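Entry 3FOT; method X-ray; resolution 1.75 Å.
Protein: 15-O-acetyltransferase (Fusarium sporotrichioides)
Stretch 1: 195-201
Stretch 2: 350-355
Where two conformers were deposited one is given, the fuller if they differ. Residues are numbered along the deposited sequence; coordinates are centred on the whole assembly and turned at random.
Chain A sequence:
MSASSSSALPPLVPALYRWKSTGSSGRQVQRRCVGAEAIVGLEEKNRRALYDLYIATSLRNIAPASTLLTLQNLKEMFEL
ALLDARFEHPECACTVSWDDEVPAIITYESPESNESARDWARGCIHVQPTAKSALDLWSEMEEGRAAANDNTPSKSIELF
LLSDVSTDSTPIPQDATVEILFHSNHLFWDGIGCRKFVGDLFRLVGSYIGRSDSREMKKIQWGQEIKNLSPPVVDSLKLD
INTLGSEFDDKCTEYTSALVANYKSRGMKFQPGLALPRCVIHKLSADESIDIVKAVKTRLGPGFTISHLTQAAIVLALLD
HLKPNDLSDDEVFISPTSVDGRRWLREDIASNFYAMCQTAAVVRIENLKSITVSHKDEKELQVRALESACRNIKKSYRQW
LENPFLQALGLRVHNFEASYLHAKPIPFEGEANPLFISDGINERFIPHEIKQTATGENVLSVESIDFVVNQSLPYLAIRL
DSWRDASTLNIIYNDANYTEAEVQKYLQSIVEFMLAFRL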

ATOM      1  N   ARG A 195       6.497  -2.777  -0.762  1.00  8.64           N
ATOM      2  CA  ARG A 195       6.759  -4.165  -0.330  1.00  9.15           C
ATOM      3  C   ARG A 195       7.915  -4.820  -1.087  1.00  9.57           C
ATOM      4  O   ARG A 195       8.699  -5.566  -0.486  1.00  8.91           O
ATOM      5  CB  ARG A 195       5.502  -5.017  -0.439  1.00  9.57           C
ATOM      6  CG  ARG A 195       4.499  -4.592   0.620  1.00 10.44           C
ATOM      7  CD  ARG A 195       3.214  -5.358   0.485  1.00 16.13           C
ATOM      8  NE  ARG A 195       2.416  -4.875  -0.631  1.00 18.73           N
ATOM      9  CZ  ARG A 195       1.416  -5.556  -1.173  1.00 20.27           C
ATOM     10  NH1 ARG A 195       1.120  -6.774  -0.716  1.00 19.54           N
ATOM     11  NH2 ARG A 195       0.747  -5.043  -2.207  1.00 21.17           N
ATOM     12  N   LYS A 196       8.023  -4.561  -2.390  1.00  9.40           N
ATOM     13  CA  LYS A 196       9.161  -5.079  -3.164  1.00  9.44           C
ATOM     14  C   LYS A 196      10.465  -4.568  -2.526  1.00  8.89           C
ATOM     15  O   LYS A 196      11.434  -5.291  -2.384  1.00  8.69           O
ATOM     16  CB  LYS A 196       9.099  -4.630  -4.628  1.00 10.35           C
ATOM     17  CG  LYS A 196       8.061  -5.431  -5.458  1.00 10.66           C
ATOM     18  CD  LYS A 196       7.810  -4.835  -6.857  1.00 12.33           C
ATOM     19  CE  LYS A 196       9.032  -4.939  -7.780  1.00 14.78           C
ATOM     20  NZ  LYS A 196       9.410  -6.348  -8.159  1.00 15.07           N
ATOM     21  N   PHE A 197      10.464  -3.309  -2.126  1.00  8.38           N
ATOM     22  CA  PHE A 197      11.670  -2.727  -1.548  1.00  7.65           C
ATOM     23  C   PHE A 197      12.009  -3.346  -0.174  1.00  7.21           C
ATOM     24  O   PHE A 197      13.181  -3.595   0.123  1.00  7.56           O
ATOM     25  CB  PHE A 197      11.530  -1.200  -1.453  1.00  7.23           C
ATOM     26  CG  PHE A 197      12.815  -0.520  -1.092  1.00  9.82           C
ATOM     27  CD1 PHE A 197      13.761  -0.212  -2.074  1.00 11.14           C
ATOM     28  CD2 PHE A 197      13.083  -0.198   0.239  1.00  9.95           C
ATOM     29  CE1 PHE A 197      14.981   0.410  -1.732  1.00  9.24           C
ATOM     30  CE2 PHE A 197      14.255   0.447   0.591  1.00  9.85           C
ATOM     31  CZ  PHE A 197      15.213   0.759  -0.394  1.00 10.94           C
ATOM     32  N   VAL A 198      10.996  -3.628   0.639  1.00  6.87           N
ATOM     33  CA  VAL A 198      11.203  -4.370   1.908  1.00  7.36           C
ATOM     34  C   VAL A 198      11.865  -5.735   1.574  1.00  7.19           C
ATOM     35  O   VAL A 198      12.848  -6.137   2.207  1.00  6.50           O
ATOM     36  CB  VAL A 198       9.877  -4.564   2.653  1.00  7.75           C
ATOM     37  CG1 VAL A 198      10.030  -5.535   3.827  1.00  9.85           C
ATOM     38  CG2 VAL A 198       9.363  -3.191   3.159  1.00  8.24           C
ATOM     39  N   GLY A 199      11.326  -6.414   0.564  1.00  6.52           N
ATOM     40  CA  GLY A 199      11.892  -7.706   0.119  1.00  7.67           C
ATOM     41  C   GLY A 199      13.360  -7.577  -0.256  1.00  7.61           C
ATOM     42  O   GLY A 199      14.205  -8.447   0.084  1.00  8.10           O
ATOM     43  N   ASP A 200      13.666  -6.513  -0.986  1.00  7.78           N
ATOM     44  CA  ASP A 200      15.051  -6.228  -1.410  1.00  8.47           C
ATOM     45  C   ASP A 200      15.968  -6.049  -0.209  1.00  8.26           C
ATOM     46  O   ASP A 200      17.063  -6.584  -0.181  1.00  7.98           O
ATOM     47  CB  ASP A 200      15.098  -4.962  -2.282  1.00  8.56           C
ATOM     48  CG  ASP A 200      14.394  -5.147  -3.629  1.00 12.64           C
ATOM     49  OD1 ASP A 200      14.278  -6.292  -4.112  1.00 13.78           O
ATOM     50  OD2 ASP A 200      13.932  -4.145  -4.193  1.00 12.72           O
ATOM     51  N   LEU A 201      15.529  -5.260   0.783  1.00  8.19           N
ATOM     52  CA  LEU A 201      16.305  -5.088   2.017  1.00  8.16           C
ATOM     53  C   LEU A 201      16.549  -6.420   2.718  1.00  8.14           C
ATOM     54  O   LEU A 201      17.652  -6.668   3.208  1.00  8.00           O
ATOM     55  CB  LEU A 201      15.595  -4.118   2.981  1.00  8.86           C
ATOM     56  CG  LEU A 201      15.576  -2.650   2.530  1.00  8.56           C
ATOM     57  CD1 LEU A 201      14.702  -1.841   3.499  1.00 10.61           C
ATOM     58  CD2 LEU A 201      17.027  -2.078   2.475  1.00  9.62           C
ATOM     59  N   ALA A 350       7.739  -3.689 -16.570  1.00 18.28           N
ATOM     60  CA  ALA A 350       6.595  -4.019 -15.700  1.00 18.27           C
ATOM     61  C   ALA A 350       6.886  -4.768 -14.401  1.00 18.57           C
ATOM     62  O   ALA A 350       6.145  -4.612 -13.413  1.00 17.54           O
ATOM     63  CB  ALA A 350       5.536  -4.780 -16.479  1.00 18.24           C
ATOM     64  N   SER A 351       7.916  -5.615 -14.414  1.00 18.79           N
ATOM     65  CA  SER A 351       8.204  -6.461 -13.256  0.50 18.34           C
ATOM     66  C   SER A 351       9.271  -5.868 -12.326  1.00 18.06           C
ATOM     67  O   SER A 351       9.618  -6.473 -11.308  1.00 18.35           O
ATOM     68  CB  SER A 351       8.578  -7.879 -13.700  0.50 18.96           C
ATOM     69  OG  SER A 351       7.443  -8.569 -14.213  0.50 19.31           O
ATOM     70  N   ASN A 352       9.771  -4.689 -12.675  1.00 16.65           N
ATOM     71  CA  ASN A 352      10.815  -4.015 -11.898  1.00 16.13           C
ATOM     72  C   ASN A 352      10.502  -2.518 -11.656  1.00 15.37           C
ATOM     73  O   ASN A 352      11.380  -1.682 -11.790  1.00 15.90           O
ATOM     74  CB  ASN A 352      12.166  -4.184 -12.634  1.00 16.58           C
ATOM     75  CG  ASN A 352      13.369  -3.785 -11.778  1.00 20.37           C
ATOM     76  OD1 ASN A 352      13.389  -3.999 -10.557  1.00 20.62           O
ATOM     77  ND2 ASN A 352      14.385  -3.219 -12.423  1.00 20.86           N
ATOM     78  N   PHE A 353       9.253  -2.200 -11.297  1.00 13.60           N
ATOM     79  CA  PHE A 353       8.764  -0.822 -11.237  1.00 12.45           C
ATOM     80  C   PHE A 353       8.372  -0.512  -9.805  1.00 11.91           C
ATOM     81  O   PHE A 353       7.474  -1.155  -9.256  1.00 11.87           O
ATOM     82  CB  PHE A 353       7.545  -0.607 -12.155  1.00 12.31           C
ATOM     83  CG  PHE A 353       7.269   0.855 -12.460  1.00 11.45           C
ATOM     84  CD1 PHE A 353       7.882   1.479 -13.558  1.00 12.46           C
ATOM     85  CD2 PHE A 353       6.437   1.612 -11.642  1.00 10.22           C
ATOM     86  CE1 PHE A 353       7.640   2.823 -13.838  1.00 13.13           C
ATOM     87  CE2 PHE A 353       6.173   2.965 -11.935  1.00  9.12           C
ATOM     88  CZ  PHE A 353       6.796   3.568 -13.019  1.00 11.96           C
ATOM     89  N   TYR A 354       9.061   0.452  -9.202  1.00 10.98           N
ATOM     90  CA  TYR A 354       8.914   0.726  -7.763  1.00 10.65           C
ATOM     91  C   TYR A 354       8.110   1.975  -7.442  1.00 10.50           C
ATOM     92  O   TYR A 354       7.543   2.085  -6.353  1.00 10.59           O
ATOM     93  CB  TYR A 354      10.307   0.823  -7.100  1.00 11.02           C
ATOM     94  CG  TYR A 354      10.948  -0.531  -6.903  1.00 10.49           C
ATOM     95  CD1 TYR A 354      11.351  -1.299  -8.002  1.00 10.77           C
ATOM     96  CD2 TYR A 354      11.125  -1.057  -5.626  1.00 10.17           C
ATOM     97  CE1 TYR A 354      11.909  -2.543  -7.836  1.00 11.62           C
ATOM     98  CE2 TYR A 354      11.719  -2.311  -5.438  1.00  9.66           C
ATOM     99  CZ  TYR A 354      12.104  -3.050  -6.552  1.00 10.42           C
ATOM    100  OH  TYR A 354      12.673  -4.289  -6.399  1.00 10.91           O
ATOM    101  N   ALA A 355       8.067   2.929  -8.371  1.00 10.47           N
ATOM    102  CA  ALA A 355       7.234   4.126  -8.172  1.00 10.18           C
ATOM    103  C   ALA A 355       5.746   3.739  -8.279  1.00 10.18           C
ATOM    104  O   ALA A 355       5.427   2.606  -8.665  1.00  9.80           O
ATOM    105  CB  ALA A 355       7.598   5.217  -9.203  1.00 10.00           C
TER
HETATM  106  O   HOH W   1      12.152  -5.847  -9.001  1.00 28.75           O
HETATM  107  O   HOH W   2      13.815  -7.026  -6.605  1.00 21.09           O

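The contact sets one face of a helix against an irregular segment distant in sequence. Residues 195-201 lie within a longer helix, and its i to i+4 ladder is intact here: G199 N donates to R195 O at 3.0 Å, D200 N to K196 O at 2.9 Å, and L201 N to F197 O at 3.0 Å. The second stretch has no strand to offer, and the backbones stay well apart; the nearest CA atoms, those of K196 and Y354, are 7.4 Å from each other. About 250 Å² is buried, both sides summed. K196 and D200, one helical turn apart, both send their CA-to-CB bonds toward the loop, while Y354 starts out sideways and brings its ring end nearer.

Two direct hydrogen bonds define the polar part. Y354 OH donates to D200 OD2 at 2.5 Å, a very short bond, as suits a phenol meeting a carboxylate. The carboxylate oxygen lies at the edge of the ring, near its plane. The second bond runs the other way across the contact: K196 NZ donates to S351 O at 3.2 Å. Because the acceptor is a main-chain carbonyl, this bond makes no use of the serine hydroxyl. K196 reaches it through an m, t, p, p chain, its last two torsions bent rather than extended.

The same path brings K196 CB and CE to the tyrosine ring, while CG and CD bow away from it; the ammonium beyond CE bonds to a carbonyl and a water. K196 CB comes within 3.6 Å of Y354 CE2, and K196 CE sits 4.2 Å from the centroid of the Y354 ring, 29° off the normal, an off-centre CH-pi contact. F197 adds a looser apolar touch, with its CB 4.1 Å from Y354 CE2; that tyrosine carbon lies at the edge of the phenylalanine ring, so the two aromatics are not stacked face to face.

Two waters complete the polar network. Water 1 accepts from K196 NZ at 2.9 Å and donates to N352 OD1 at 2.7 Å and to Y354 OH at 3.1 Å. Water 2 donates to D200 OD1 at 2.6 Å and to Y354 OH at 3.0 Å, so the aspartate and tyrosine joined directly through OD2 are joined again through the other carboxylate oxygen. The rule to read here is economy: a buried phenol donates a hydrogen bond to a carboxylate and accepts from two waters, while K196, one turn before D200, sets two carbons against its ring.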